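Local coordinates for protein putative fimbrium subunit Fim1C (Bacteroides uniformis, PDB 4K4K) that probably forms part of the tip of fimbriae, the filamentous surface appendages that mediate cell adhesion and biofilm formation, at residues Y102-S107 with I206-A211; H139-L144 with G182-T187. All blocks are in the same frame, centred on the assembly; numbering follows the deposited sequence.

How the contacts relate
The two contacts lie side by side, their centres about 6 Å apart, near the centre of an elongated all-beta chain. Along the sequence, 102-107 comes first, then 139-144, 182-187 and 206-211, so both halves of contact 2 fall between the halves of contact 1. Strands 132-150 and 202-207 are antiparallel neighbours, and V207 N lies 2.8 Å from V142 O, a probable hydrogen bond. P209 also packs on K140, through CG against the backbone O, and its own O meets V186 CG2. Strand 164-177 pairs with both 101-105 and 185-186. The two contacts therefore join neighbouring strands of the same middle region.

Contact 1. Residues Y102-S107 with I206-A211; sequences YTVDVS and IVLPAA
V106 and L208 meet at an oblique angle, with V106 CG2 4.0 Å from L208 CG. V104 comes to the same leucine from a different direction. It runs past L208 the opposite way, and its CG1 lies 3.8 Å from L208 CD2. The CD2 methyl of L208 is thus touched by both valines, since V106 CG1 is also 4.1 Å from it. V104 CG1 stands anti to the backbone N (chi1 176°), which turns this methyl to the leucine, while V104 CG2 lies in plane at the edge of the Y102 ring. V106 also rests on backbone, its CB 3.7 Å from I206 O. That oxygen accepts a hydrogen bond from Q109. L141 packs against V104, V106 and I206 and extends the apolar cluster. With V106 cut back to an alanine, a gap would probably open beside CG and CD2 of L208 and leave that side chain freer to turn. Just beyond, D105 OD1 accepts from S107 N at 2.9 Å, closing an Asx turn as strand 101-105 ends. The whole is a small buried apolar patch between the ends of strands 101-105 and 202-207 in a fimbrillin-like beta fold.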
loop_
_atom_site.group_PDB
_atom_site.type_symbol
_atom_site.label_atom_id
_atom_site.label_comp_id
_atom_site.label_asym_id
_atom_site.label_seq_id
_atom_site.Cartn_x
_atom_site.Cartn_y
_atom_site.Cartn_z
ATOM N N TYR A 102 2.242 12.004 -6.242
ATOM C CA TYR A 102 1.568 10.747 -6.554
ATOM C C TYR A 102 0.096 10.925 -6.189
ATOM O O TYR A 102 -0.222 11.284 -5.043
ATOM C CB TYR A 102 2.213 9.608 -5.766
ATOM C CG TYR A 102 1.648 8.246 -6.083
ATOM C CD1 TYR A 102 0.430 7.835 -5.545
ATOM C CD2 TYR A 102 2.340 7.350 -6.898
ATOM C CE1 TYR A 102 -0.090 6.571 -5.810
ATOM C CE2 TYR A 102 1.825 6.070 -7.166
ATOM C CZ TYR A 102 0.611 5.686 -6.608
ATOM O OH TYR A 102 0.070 4.424 -6.796
ATOM N N THR A 103 -0.801 10.711 -7.166
ATOM C CA THR A 103 -2.252 10.854 -6.945
ATOM C C THR A 103 -2.819 9.462 -6.693
ATOM O O THR A 103 -2.602 8.555 -7.493
ATOM C CB THR A 103 -2.932 11.586 -8.118
ATOM O OG1 THR A 103 -2.582 10.924 -9.334
ATOM C CG2 THR A 103 -2.508 13.058 -8.218
ATOM N N VAL A 104 -3.454 9.276 -5.529
ATOM C CA VAL A 104 -4.042 8.017 -5.087
ATOM C C VAL A 104 -5.503 7.960 -5.499
ATOM O O VAL A 104 -6.235 8.908 -5.220
ATOM C CB VAL A 104 -3.941 7.865 -3.520
ATOM C CG1 VAL A 104 -4.639 6.607 -3.021
ATOM C CG2 VAL A 104 -2.495 7.911 -3.013
ATOM N N ASP A 105 -5.947 6.823 -6.041
ATOM C CA ASP A 105 -7.354 6.546 -6.322
ATOM C C ASP A 105 -7.601 5.088 -5.910
ATOM O O ASP A 105 -6.972 4.195 -6.462
ATOM C CB ASP A 105 -7.736 6.826 -7.797
ATOM C CG ASP A 105 -9.205 6.591 -8.138
ATOM O OD1 ASP A 105 -9.981 6.171 -7.232
ATOM O OD2 ASP A 105 -9.577 6.789 -9.311
ATOM N N VAL A 106 -8.381 4.867 -4.843
ATOM C CA VAL A 106 -8.626 3.505 -4.339
ATOM C C VAL A 106 -10.030 3.010 -4.795
ATOM O O VAL A 106 -10.492 1.998 -4.261
ATOM C CB VAL A 106 -8.416 3.354 -2.798
ATOM C CG1 VAL A 106 -6.937 3.565 -2.399
ATOM C CG2 VAL A 106 -9.346 4.278 -2.004
ATOM N N SER A 107 -10.687 3.699 -5.789
ATOM C CA SER A 107 -12.001 3.282 -6.328
ATOM C C SER A 107 -11.914 1.919 -6.990
ATOM O O SER A 107 -12.898 1.176 -6.995
ATOM C CB SER A 107 -12.528 4.293 -7.344
ATOM O OG SER A 107 -12.672 5.590 -6.790
ATOM N N ILE A 206 -7.709 -2.153 0.166
ATOM C CA ILE A 206 -6.776 -1.092 0.516
ATOM C C ILE A 206 -7.606 0.176 0.543
ATOM O O ILE A 206 -8.275 0.504 -0.442
ATOM C CB ILE A 206 -5.554 -0.999 -0.431
ATOM C CG1 ILE A 206 -4.674 -2.259 -0.261
ATOM C CG2 ILE A 206 -4.728 0.303 -0.143
ATOM C CD1 ILE A 206 -3.512 -2.411 -1.264
ATOM N N VAL A 207 -7.637 0.836 1.693
ATOM C CA VAL A 207 -8.473 2.027 1.860
ATOM C C VAL A 207 -7.618 3.190 2.360
ATOM O O VAL A 207 -6.476 2.993 2.789
ATOM C CB VAL A 207 -9.680 1.752 2.808
ATOM C CG1 VAL A 207 -10.595 0.652 2.233
ATOM C CG2 VAL A 207 -9.210 1.423 4.233
ATOM N N LEU A 208 -8.202 4.387 2.362
ATOM C CA LEU A 208 -7.479 5.553 2.826
ATOM C C LEU A 208 -7.472 5.642 4.345
ATOM O O LEU A 208 -8.471 5.292 4.993
ATOM C CB LEU A 208 -8.129 6.829 2.258
ATOM C CG LEU A 208 -8.168 6.987 0.741
ATOM C CD1 LEU A 208 -8.670 8.372 0.378
ATOM C CD2 LEU A 208 -6.779 6.750 0.110
ATOM N N PRO A 209 -6.406 6.239 4.921
ATOM C CA PRO A 209 -6.432 6.513 6.372
ATOM C C PRO A 209 -7.606 7.429 6.712
ATOM O O PRO A 209 -8.015 8.239 5.879
ATOM C CB PRO A 209 -5.084 7.214 6.634
ATOM C CG PRO A 209 -4.213 6.852 5.439
ATOM C CD PRO A 209 -5.161 6.741 4.292
ATOM N N ALA A 210 -8.174 7.271 7.900
ATOM C CA ALA A 210 -9.317 8.054 8.366
ATOM C C ALA A 210 -9.214 8.264 9.860
ATOM O O ALA A 210 -9.063 7.294 10.621
ATOM C CB ALA A 210 -10.636 7.351 8.030
ATOM N N ALA A 211 -9.313 9.536 10.281
ATOM C CA ALA A 211 -9.247 9.930 11.690
ATOM C C ALA A 211 -10.407 9.283 12.470
ATOM O O ALA A 211 -10.244 8.936 13.635
ATOM C CB ALA A 211 -9.295 11.450 11.814
#

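Contact 2. Residues H139-L144 with G182-T187; sequences HKLVKL and GDATVT
K140 reaches out to G182 and bonds its backbone carbonyl. NZ donates to G182 O at 2.7 Å, with a C=O...N angle of 137° and the donor tilted 28° from the carbonyl plane. The lysine chain bends at chi2 (-68°) and then runs extended, which brings CD and CE alongside the same oxygen, each 3.4 Å from it. This is the close part of the contact, although it lies on the outer side, where G182 is exposed. D183 may add a weak favourable field, as its OD1 is 5.8 Å from K140 NZ, but the two charges do not touch.

The inner side is looser. L141 CD2 stands 4.5 Å from A184 CB, and K140 O is little closer to that methyl. One water fills part of the separation between the backbones. It donates to K140 O at 2.6 Å and accepts from A184 N at 2.9 Å, so it bridges two main chains that do not bond directly. L141 is buried, while K140 also packs on Y176 and L117.

The contact joins a break in the long strand 132-150 to residues 182-184, beside the short strand 185-186. A lysine-to-carbonyl hydrogen bond and one bridging water make the join, within the fimbrillin-like beta fold of the Mfa-like family.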
loop_
_atom_site.group_PDB
_atom_site.type_symbol
_atom_site.label_atom_id
_atom_site.label_comp_id
_atom_site.label_asym_id
_atom_site.label_seq_id
_atom_site.Cartn_x
_atom_site.Cartn_y
_atom_site.Cartn_z
ATOM N N HIS A 139 3.973 1.199 3.986
ATOM C CA HIS A 139 2.720 1.449 3.271
ATOM C C HIS A 139 2.120 2.774 3.733
ATOM O O HIS A 139 2.068 3.038 4.944
ATOM C CB HIS A 139 1.729 0.319 3.559
ATOM C CG HIS A 139 2.203 -1.048 3.159
ATOM N ND1 HIS A 139 1.945 -1.563 1.902
ATOM C CD2 HIS A 139 2.849 -1.985 3.894
ATOM C CE1 HIS A 139 2.449 -2.793 1.904
ATOM N NE2 HIS A 139 3.003 -3.088 3.081
ATOM N N LYS A 140 1.657 3.595 2.787
ATOM C CA LYS A 140 1.065 4.913 3.116
ATOM C C LYS A 140 -0.462 4.831 3.318
ATOM O O LYS A 140 -1.065 5.775 3.856
ATOM C CB LYS A 140 1.387 5.935 2.016
ATOM C CG LYS A 140 2.901 6.185 1.873
ATOM C CD LYS A 140 3.492 6.896 3.100
ATOM C CE LYS A 140 5.010 6.876 3.026
ATOM N NZ LYS A 140 5.610 7.606 4.171
ATOM N N LEU A 141 -1.079 3.680 2.922
ATOM C CA LEU A 141 -2.521 3.491 3.029
ATOM C C LEU A 141 -2.840 2.429 4.089
ATOM O O LEU A 141 -2.021 2.183 4.969
ATOM C CB LEU A 141 -3.158 3.198 1.661
ATOM C CG LEU A 141 -2.717 4.198 0.522
ATOM C CD1 LEU A 141 -3.346 3.788 -0.821
ATOM C CD2 LEU A 141 -3.046 5.650 0.871
ATOM N N VAL A 142 -4.051 1.871 4.051
ATOM C CA VAL A 142 -4.534 0.955 5.095
ATOM C C VAL A 142 -5.027 -0.340 4.457
ATOM O O VAL A 142 -5.756 -0.298 3.473
ATOM C CB VAL A 142 -5.664 1.667 5.886
ATOM C CG1 VAL A 142 -6.349 0.716 6.885
ATOM C CG2 VAL A 142 -5.151 2.928 6.583
ATOM N N LYS A 143 -4.634 -1.484 5.033
ATOM C CA LYS A 143 -5.048 -2.775 4.517
ATOM C C LYS A 143 -6.179 -3.347 5.367
ATOM O O LYS A 143 -6.100 -3.338 6.599
ATOM C CB LYS A 143 -3.851 -3.750 4.499
ATOM C CG LYS A 143 -4.153 -5.182 3.995
ATOM C CD LYS A 143 -4.363 -5.215 2.508
ATOM C CE LYS A 143 -4.626 -6.626 2.017
ATOM N NZ LYS A 143 -4.594 -6.693 0.534
ATOM N N LEU A 144 -7.220 -3.858 4.699
ATOM C CA LEU A 144 -8.315 -4.578 5.372
ATOM C C LEU A 144 -8.195 -6.040 4.988
ATOM O O LEU A 144 -8.097 -6.349 3.799
ATOM C CB LEU A 144 -9.704 -4.027 5.004
ATOM C CG LEU A 144 -9.924 -2.510 5.176
ATOM C CD1 LEU A 144 -11.351 -2.130 4.794
ATOM C CD2 LEU A 144 -9.579 -2.033 6.602
ATOM N N GLY A 182 6.518 11.356 4.382
ATOM C CA GLY A 182 5.501 11.619 5.390
ATOM C C GLY A 182 4.190 10.970 4.988
ATOM O O GLY A 182 4.185 9.953 4.288
ATOM N N ASP A 183 3.077 11.528 5.450
ATOM C CA ASP A 183 1.774 10.915 5.228
ATOM C C ASP A 183 1.131 11.357 3.949
ATOM O O ASP A 183 1.383 12.463 3.479
ATOM C CB ASP A 183 0.821 11.275 6.379
ATOM C CG ASP A 183 1.373 11.002 7.759
ATOM O OD1 ASP A 183 1.821 9.859 8.005
ATOM O OD2 ASP A 183 1.349 11.926 8.599
ATOM N N ALA A 184 0.273 10.506 3.411
ATOM C CA ALA A 184 -0.583 10.867 2.294
ATOM C C ALA A 184 -1.685 11.817 2.836
ATOM O O ALA A 184 -2.033 11.761 4.023
ATOM C CB ALA A 184 -1.200 9.624 1.654
ATOM N N THR A 185 -2.204 12.699 1.993
ATOM C CA THR A 185 -3.263 13.632 2.401
ATOM C C THR A 185 -4.528 13.301 1.655
ATOM O O THR A 185 -4.514 13.278 0.434
ATOM C CB THR A 185 -2.837 15.084 2.133
ATOM O OG1 THR A 185 -1.669 15.377 2.905
ATOM C CG2 THR A 185 -3.942 16.096 2.469
ATOM N N VAL A 186 -5.627 13.096 2.375
ATOM C CA VAL A 186 -6.904 12.802 1.737
ATOM C C VAL A 186 -7.473 14.100 1.135
ATOM O O VAL A 186 -7.476 15.146 1.802
ATOM C CB VAL A 186 -7.908 12.138 2.718
ATOM C CG1 VAL A 186 -9.251 11.878 2.045
ATOM C CG2 VAL A 186 -7.325 10.846 3.285
ATOM N N THR A 187 -7.898 14.046 -0.129
ATOM C CA THR A 187 -8.521 15.216 -0.778
ATOM C C THR A 187 -10.006 14.901 -0.828
ATOM O O THR A 187 -10.436 14.041 -1.600
ATOM C CB THR A 187 -7.891 15.520 -2.127
ATOM O OG1 THR A 187 -7.999 14.354 -2.935
ATOM C CG2 THR A 187 -6.428 15.955 -1.992
HETATM O O HOH W 1 -0.123 8.046 4.817
#